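Side-chain contacts in BluB-like flavoprotein (Clostridium difficile 630, PDB 3EO8), which binds flavin mononucleotide and, as a member of the nitroreductase family, probably acts as an FMN-dependent oxidoreductase: residues E74-S79 / R85-V90; A175-E178 / G182-K185. All blocks are in the same frame, centred on the assembly; numbering follows the deposited sequence.

In the fold
Following the chain from its N terminus, helix 54-75 runs out to a short connection, and helix 80-93 leads back from it; contact 1 closes this hairpin near its far end, with its centre about 23 Å from the centre of the chain. The chain then passes through strand 102-108, further helices and strand 159-163 before reaching helix 170-181, where contact 2 folds the loop at 182-185 back onto the last turns of that helix, ahead of strand 189-197. The two closures follow one another in series, neither nested nor crossed. Their nearest atoms are about 15 Å apart, although helix 54-75, which carries part of contact 1, also packs against Leu177 of contact 2.

Contact 1. Residues E74-S79 / R85-V90; sequences EMDKVS and RFRKFV
Asp76 and Arg87 form a bidentate, end-on salt bridge, each carboxylate oxygen meeting its own terminal nitrogen. Arg87 NH2 donates to Asp76 OD2 at 2.7 Å, and Arg87 NH1 to Asp76 OD1 at 3.0 Å. Both bonds are nearly straight, and the two flat groups lie almost in one plane, 16° apart. OD1 uses its syn lone pair and lies in the guanidinium plane; OD2 is also met on its syn side, though the donor stands somewhat out of the carboxylate plane. The arginine chain is extended from CG to NE, which carries its guanidinium across to the aspartate. NH1 bonds Asn84 OD1 as well, a second partner that should limit the rotation of the group.

The pair bridges a helical hairpin, joining the connection after helix 54-75 to helix 80-93; Ser79 is the N-cap of the latter, its OG bonded to Lys82 N.

Apolar contact comes from Met75, modelled as selenomethionine, which makes a Met-aromatic contact with Phe86. Its SE lies 3.8 Å from Phe86 CD2 and 4.6 Å from the ring centroid, coming in obliquely. Val90 CG2 sits over one face of the Phe86 ring. Leu121 of the second subunit packs on Met75, and Glu118 of that subunit on Phe86.

Contact 2. Residues A175-E178 / G182-K185; sequences AVLE and GFEK
Helix 170-181 gives way to loop at Gly182, whose N donates to Glu178 O at 3.1 Å, while a positive phi of 79° turns the chain out of the helix. Glycine, having no CB, takes up this backbone conformation readily.

Leu177 and Phe183 make the apolar half of the contact. Leu177 CD2 touches Phe183 CD2 at 3.6 Å, approaching the ring obliquely, and Leu177 CG lies against Phe183 CB. The leucine is buried, reaching Leu105 and Phe107 of strand 102-108 and Leu56 of helix 54-75. Phe107 also meets the Phe183 ring, and Thr216 of the second subunit packs on Phe183.

On the more exposed side, Glu178 runs alongside the loop, its CG 3.7 Å from Phe183 O. With CG anti to the backbone N (chi1 -175°) and the chain extended beyond it, OE1 is carried to two waters. Water 1 donates to Glu178 OE1 and to Phe183 O, both at 2.7 Å, and accepts from Lys185 N, so three bonds hold it between helix and loop. Water 2 donates to the same OE1 and accepts from Lys185 NZ at 2.6 Å. The lysine and Glu178 are thus linked through solvent, whereas Lys185 NZ forms a direct salt bridge with Glu174.

Away from the flavin sites, this is a helix C-terminus with a positive-phi glycine, from which the chain turns back along its own helix before entering strand 189-197 of the antiparallel sheet.

Contact 1. Residues E74-S79 / R85-V90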
ATOM      1  N   GLU A  74      26.883 -13.221 -11.838  1.00 23.74           N
ATOM      2  CA  GLU A  74      26.696 -12.556 -13.140  1.00 23.93           C
ATOM      3  C   GLU A  74      27.019 -11.040 -13.084  1.00 22.91           C
ATOM      4  O   GLU A  74      27.534 -10.479 -14.052  1.00 23.70           O
ATOM      5  CB  GLU A  74      25.278 -12.757 -13.640  1.00 23.97           C
ATOM      6  CG  GLU A  74      24.893 -14.213 -13.741  1.00 26.40           C
ATOM      7  CD  GLU A  74      25.704 -15.013 -14.729  1.00 33.37           C
ATOM      8  OE1 GLU A  74      26.210 -14.448 -15.720  1.00 34.06           O
ATOM      9  OE2 GLU A  74      25.799 -16.240 -14.510  1.00 38.71           O
HETATM   10  N   MSE A  75      26.700 -10.392 -11.976  1.00 22.12           N
HETATM   11  CA  MSE A  75      26.955  -8.963 -11.812  1.00 21.83           C
HETATM   12  C   MSE A  75      28.451  -8.705 -11.846  1.00 22.82           C
HETATM   13  O   MSE A  75      28.892  -7.697 -12.409  1.00 22.87           O
HETATM   14  CB  MSE A  75      26.412  -8.429 -10.495  1.00 21.56           C
HETATM   15  CG  MSE A  75      24.883  -8.235 -10.448  1.00 20.23           C
HETATM   16 SE   MSE A  75      24.333  -7.512  -8.799  0.75 21.40          SE
HETATM   17  CE  MSE A  75      24.717  -5.624  -9.201  1.00 21.01           C
ATOM     18  N   ASP A  76      29.241  -9.609 -11.261  1.00 22.19           N
ATOM     19  CA  ASP A  76      30.683  -9.418 -11.211  1.00 23.26           C
ATOM     20  C   ASP A  76      31.301  -9.363 -12.593  1.00 23.69           C
ATOM     21  O   ASP A  76      32.366  -8.769 -12.767  1.00 24.81           O
ATOM     22  CB  ASP A  76      31.376 -10.547 -10.440  1.00 22.99           C
ATOM     23  CG  ASP A  76      31.306 -10.371  -8.914  1.00 26.74           C
ATOM     24  OD1 ASP A  76      31.229  -9.218  -8.431  1.00 28.07           O
ATOM     25  OD2 ASP A  76      31.352 -11.399  -8.211  1.00 26.78           O
ATOM     26  N   LYS A  77      30.676 -10.008 -13.563  1.00 24.50           N
ATOM     27  CA  LYS A  77      31.194 -10.009 -14.934  1.00 25.27           C
ATOM     28  C   LYS A  77      30.982  -8.656 -15.642  1.00 25.64           C
ATOM     29  O   LYS A  77      31.637  -8.378 -16.653  1.00 26.66           O
ATOM     30  CB  LYS A  77      30.526 -11.105 -15.758  1.00 25.24           C
ATOM     31  CG  LYS A  77      30.655 -12.532 -15.184  1.00 25.58           C
ATOM     32  CD  LYS A  77      29.771 -13.548 -15.946  1.00 26.01           C
ATOM     33  CE  LYS A  77      29.702 -14.899 -15.213  1.00 26.31           C
ATOM     34  NZ  LYS A  77      29.212 -16.016 -16.039  1.00 25.57           N
ATOM     35  N   VAL A  78      30.076  -7.837 -15.121  1.00 25.72           N
ATOM     36  CA  VAL A  78      29.737  -6.523 -15.706  1.00 25.88           C
ATOM     37  C   VAL A  78      30.362  -5.414 -14.873  1.00 25.99           C
ATOM     38  O   VAL A  78      31.009  -4.519 -15.408  1.00 26.70           O
ATOM     39  CB  VAL A  78      28.208  -6.286 -15.738  1.00 26.39           C
ATOM     40  CG1 VAL A  78      27.876  -4.914 -16.305  1.00 26.09           C
ATOM     41  CG2 VAL A  78      27.505  -7.370 -16.507  1.00 25.93           C
ATOM     42  N   SER A  79      30.160  -5.460 -13.559  1.00 26.44           N
ATOM     43  CA  SER A  79      30.659  -4.415 -12.688  1.00 27.03           C
ATOM     44  C   SER A  79      30.850  -4.924 -11.269  1.00 27.00           C
ATOM     45  O   SER A  79      29.879  -5.105 -10.537  1.00 25.80           O
ATOM     46  CB  SER A  79      29.676  -3.251 -12.637  1.00 28.49           C
ATOM     47  OG  SER A  79      30.012  -2.406 -11.544  1.00 30.52           O
ATOM     48  N   ARG A  85      28.268  -3.244  -4.148  1.00 24.78           N
ATOM     49  CA  ARG A  85      27.193  -2.469  -3.554  1.00 25.91           C
ATOM     50  C   ARG A  85      26.010  -3.392  -3.190  1.00 24.94           C
ATOM     51  O   ARG A  85      25.408  -3.261  -2.109  1.00 24.90           O
ATOM     52  CB  ARG A  85      26.781  -1.290  -4.468  1.00 26.63           C
ATOM     53  CG  ARG A  85      27.791  -0.120  -4.408  1.00 27.38           C
ATOM     54  CD  ARG A  85      27.378   1.187  -5.169  1.00 28.60           C
ATOM     55  NE  ARG A  85      28.590   2.004  -5.398  1.00 31.70           N
ATOM     56  CZ  ARG A  85      28.656   3.347  -5.417  1.00 33.37           C
ATOM     57  NH1 ARG A  85      27.579   4.118  -5.226  1.00 36.60           N
ATOM     58  NH2 ARG A  85      29.830   3.931  -5.624  1.00 32.81           N
ATOM     59  N   PHE A  86      25.725  -4.367  -4.034  1.00 24.64           N
ATOM     60  CA  PHE A  86      24.627  -5.327  -3.743  1.00 24.48           C
ATOM     61  C   PHE A  86      24.953  -6.275  -2.568  1.00 24.94           C
ATOM     62  O   PHE A  86      24.074  -6.582  -1.755  1.00 25.36           O
ATOM     63  CB  PHE A  86      24.291  -6.124  -4.997  1.00 24.51           C
ATOM     64  CG  PHE A  86      23.042  -6.957  -4.901  1.00 23.51           C
ATOM     65  CD1 PHE A  86      21.852  -6.405  -4.513  1.00 24.09           C
ATOM     66  CD2 PHE A  86      23.056  -8.297  -5.281  1.00 24.13           C
ATOM     67  CE1 PHE A  86      20.678  -7.184  -4.489  1.00 25.79           C
ATOM     68  CE2 PHE A  86      21.905  -9.057  -5.258  1.00 24.15           C
ATOM     69  CZ  PHE A  86      20.719  -8.490  -4.846  1.00 24.72           C
ATOM     70  N   ARG A  87      26.206  -6.711  -2.453  1.00 25.20           N
ATOM     71  CA  ARG A  87      26.639  -7.485  -1.287  1.00 24.81           C
ATOM     72  C   ARG A  87      26.359  -6.748   0.022  1.00 25.63           C
ATOM     73  O   ARG A  87      25.857  -7.324   0.995  1.00 24.24           O
ATOM     74  CB  ARG A  87      28.144  -7.788  -1.392  1.00 24.18           C
ATOM     75  CG  ARG A  87      28.492  -8.773  -2.477  1.00 24.82           C
ATOM     76  CD  ARG A  87      30.020  -9.075  -2.646  1.00 24.26           C
ATOM     77  NE  ARG A  87      30.157 -10.162  -3.606  1.00 24.85           N
ATOM     78  CZ  ARG A  87      30.430 -10.048  -4.907  1.00 24.79           C
ATOM     79  NH1 ARG A  87      30.753  -8.892  -5.481  1.00 26.71           N
ATOM     80  NH2 ARG A  87      30.452 -11.138  -5.643  1.00 23.15           N
ATOM     81  N   LYS A  88      26.720  -5.469   0.056  1.00 26.81           N
ATOM     82  CA  LYS A  88      26.555  -4.677   1.285  1.00 26.38           C
ATOM     83  C   LYS A  88      25.072  -4.464   1.520  1.00 26.48           C
ATOM     84  O   LYS A  88      24.600  -4.539   2.649  1.00 26.22           O
ATOM     85  CB  LYS A  88      27.268  -3.314   1.167  1.00 27.02           C
ATOM     86  CG  LYS A  88      27.214  -2.483   2.485  1.00 28.56           C
ATOM     87  CD  LYS A  88      27.995  -1.145   2.417  1.00 28.82           C
ATOM     88  N   PHE A  89      24.338  -4.184   0.446  1.00 25.78           N
ATOM     89  CA  PHE A  89      22.898  -3.924   0.555  1.00 26.30           C
ATOM     90  C   PHE A  89      22.122  -5.104   1.180  1.00 26.52           C
ATOM     91  O   PHE A  89      21.299  -4.924   2.088  1.00 26.05           O
ATOM     92  CB  PHE A  89      22.312  -3.583  -0.821  1.00 26.15           C
ATOM     93  CG  PHE A  89      20.833  -3.502  -0.821  1.00 25.53           C
ATOM     94  CD1 PHE A  89      20.190  -2.351  -0.434  1.00 27.68           C
ATOM     95  CD2 PHE A  89      20.064  -4.615  -1.158  1.00 25.62           C
ATOM     96  CE1 PHE A  89      18.801  -2.295  -0.400  1.00 27.51           C
ATOM     97  CE2 PHE A  89      18.691  -4.554  -1.126  1.00 26.67           C
ATOM     98  CZ  PHE A  89      18.062  -3.397  -0.740  1.00 27.42           C
ATOM     99  N   VAL A  90      22.390  -6.315   0.697  1.00 26.16           N
ATOM    100  CA  VAL A  90      21.659  -7.475   1.202  1.00 25.89           C
ATOM    101  C   VAL A  90      21.922  -7.740   2.696  1.00 26.24           C
ATOM    102  O   VAL A  90      20.994  -8.094   3.424  1.00 27.27           O
ATOM    103  CB  VAL A  90      21.894  -8.689   0.343  1.00 26.66           C
ATOM    104  CG1 VAL A  90      21.262  -9.945   0.962  1.00 25.46           C
ATOM    105  CG2 VAL A  90      21.343  -8.395  -1.020  1.00 22.31           C
TER

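Contact 2. Residues A175-E178 / G182-K185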
ATOM      1  N   ALA A 175       8.734 -22.004  -1.024  1.00 24.05           N
ATOM      2  CA  ALA A 175       9.062 -23.430  -1.074  1.00 23.43           C
ATOM      3  C   ALA A 175       9.633 -23.944   0.246  1.00 23.04           C
ATOM      4  O   ALA A 175       9.274 -25.025   0.702  1.00 23.92           O
ATOM      5  CB  ALA A 175      10.046 -23.686  -2.199  1.00 22.48           C
ATOM      6  N   VAL A 176      10.545 -23.188   0.850  1.00 24.12           N
ATOM      7  CA  VAL A 176      11.066 -23.538   2.181  1.00 24.33           C
ATOM      8  C   VAL A 176       9.959 -23.579   3.220  1.00 23.52           C
ATOM      9  O   VAL A 176       9.866 -24.533   3.996  1.00 22.54           O
ATOM     10  CB  VAL A 176      12.142 -22.536   2.665  1.00 24.94           C
ATOM     11  CG1 VAL A 176      12.503 -22.790   4.141  1.00 28.12           C
ATOM     12  CG2 VAL A 176      13.356 -22.617   1.748  1.00 27.94           C
ATOM     13  N   LEU A 177       9.124 -22.545   3.259  1.00 22.87           N
ATOM     14  CA  LEU A 177       8.047 -22.497   4.243  1.00 23.39           C
ATOM     15  C   LEU A 177       7.157 -23.715   4.112  1.00 23.41           C
ATOM     16  O   LEU A 177       6.796 -24.346   5.113  1.00 23.36           O
ATOM     17  CB  LEU A 177       7.204 -21.233   4.039  1.00 23.17           C
ATOM     18  CG  LEU A 177       6.037 -21.050   4.985  1.00 23.67           C
ATOM     19  CD1 LEU A 177       6.540 -20.909   6.439  1.00 22.53           C
ATOM     20  CD2 LEU A 177       5.215 -19.833   4.557  1.00 23.38           C
ATOM     21  N   GLU A 178       6.791 -24.023   2.873  1.00 23.79           N
ATOM     22  CA  GLU A 178       5.906 -25.168   2.581  1.00 23.34           C
ATOM     23  C   GLU A 178       6.555 -26.492   3.008  1.00 22.80           C
ATOM     24  O   GLU A 178       5.933 -27.305   3.685  1.00 22.17           O
ATOM     25  CB  GLU A 178       5.590 -25.205   1.095  1.00 23.72           C
ATOM     26  CG  GLU A 178       4.603 -26.256   0.660  1.00 22.55           C
ATOM     27  CD  GLU A 178       4.249 -26.102  -0.810  1.00 24.54           C
ATOM     28  OE1 GLU A 178       3.679 -25.031  -1.204  1.00 27.88           O
ATOM     29  OE2 GLU A 178       4.565 -27.024  -1.578  1.00 25.93           O
ATOM     30  N   GLY A 182       4.249 -27.370   6.232  1.00 25.18           N
ATOM     31  CA  GLY A 182       2.966 -27.753   5.684  1.00 26.00           C
ATOM     32  C   GLY A 182       2.048 -26.605   5.274  1.00 25.71           C
ATOM     33  O   GLY A 182       0.939 -26.864   4.819  1.00 26.66           O
ATOM     34  N   PHE A 183       2.475 -25.345   5.421  1.00 25.35           N
ATOM     35  CA  PHE A 183       1.639 -24.211   5.061  1.00 25.89           C
ATOM     36  C   PHE A 183       1.279 -24.279   3.592  1.00 26.53           C
ATOM     37  O   PHE A 183       2.170 -24.447   2.776  1.00 27.85           O
ATOM     38  CB  PHE A 183       2.384 -22.897   5.346  1.00 25.65           C
ATOM     39  CG  PHE A 183       1.612 -21.669   4.978  1.00 25.56           C
ATOM     40  CD1 PHE A 183       0.583 -21.220   5.781  1.00 24.05           C
ATOM     41  CD2 PHE A 183       1.881 -20.985   3.808  1.00 22.60           C
ATOM     42  CE1 PHE A 183      -0.137 -20.097   5.443  1.00 24.88           C
ATOM     43  CE2 PHE A 183       1.148 -19.856   3.479  1.00 25.32           C
ATOM     44  CZ  PHE A 183       0.158 -19.420   4.294  1.00 24.52           C
ATOM     45  N   GLU A 184      -0.012 -24.138   3.278  1.00 26.54           N
ATOM     46  CA  GLU A 184      -0.507 -24.171   1.898  1.00 26.76           C
ATOM     47  C   GLU A 184      -0.894 -22.761   1.451  1.00 27.08           C
ATOM     48  O   GLU A 184      -1.919 -22.233   1.899  1.00 26.75           O
ATOM     49  CB  GLU A 184      -1.724 -25.100   1.776  1.00 27.88           C
ATOM     50  N   LYS A 185      -0.083 -22.145   0.593  1.00 27.06           N
ATOM     51  CA  LYS A 185      -0.304 -20.742   0.203  1.00 27.05           C
ATOM     52  C   LYS A 185      -1.500 -20.561  -0.731  1.00 27.86           C
ATOM     53  O   LYS A 185      -2.013 -19.452  -0.864  1.00 27.22           O
ATOM     54  CB  LYS A 185       0.938 -20.167  -0.445  1.00 26.79           C
ATOM     55  CG  LYS A 185       1.303 -20.770  -1.808  1.00 27.00           C
ATOM     56  CD  LYS A 185       2.753 -20.453  -2.212  1.00 27.31           C
ATOM     57  CE  LYS A 185       3.131 -21.182  -3.494  1.00 25.78           C
ATOM     58  NZ  LYS A 185       4.614 -21.192  -3.735  1.00 28.67           N
TER
HETATM   59  O   HOH W   1       2.523 -23.178   0.432  1.00 16.52           O
HETATM   60  O   HOH W   2       5.532 -23.241  -2.334  1.00 21.54           O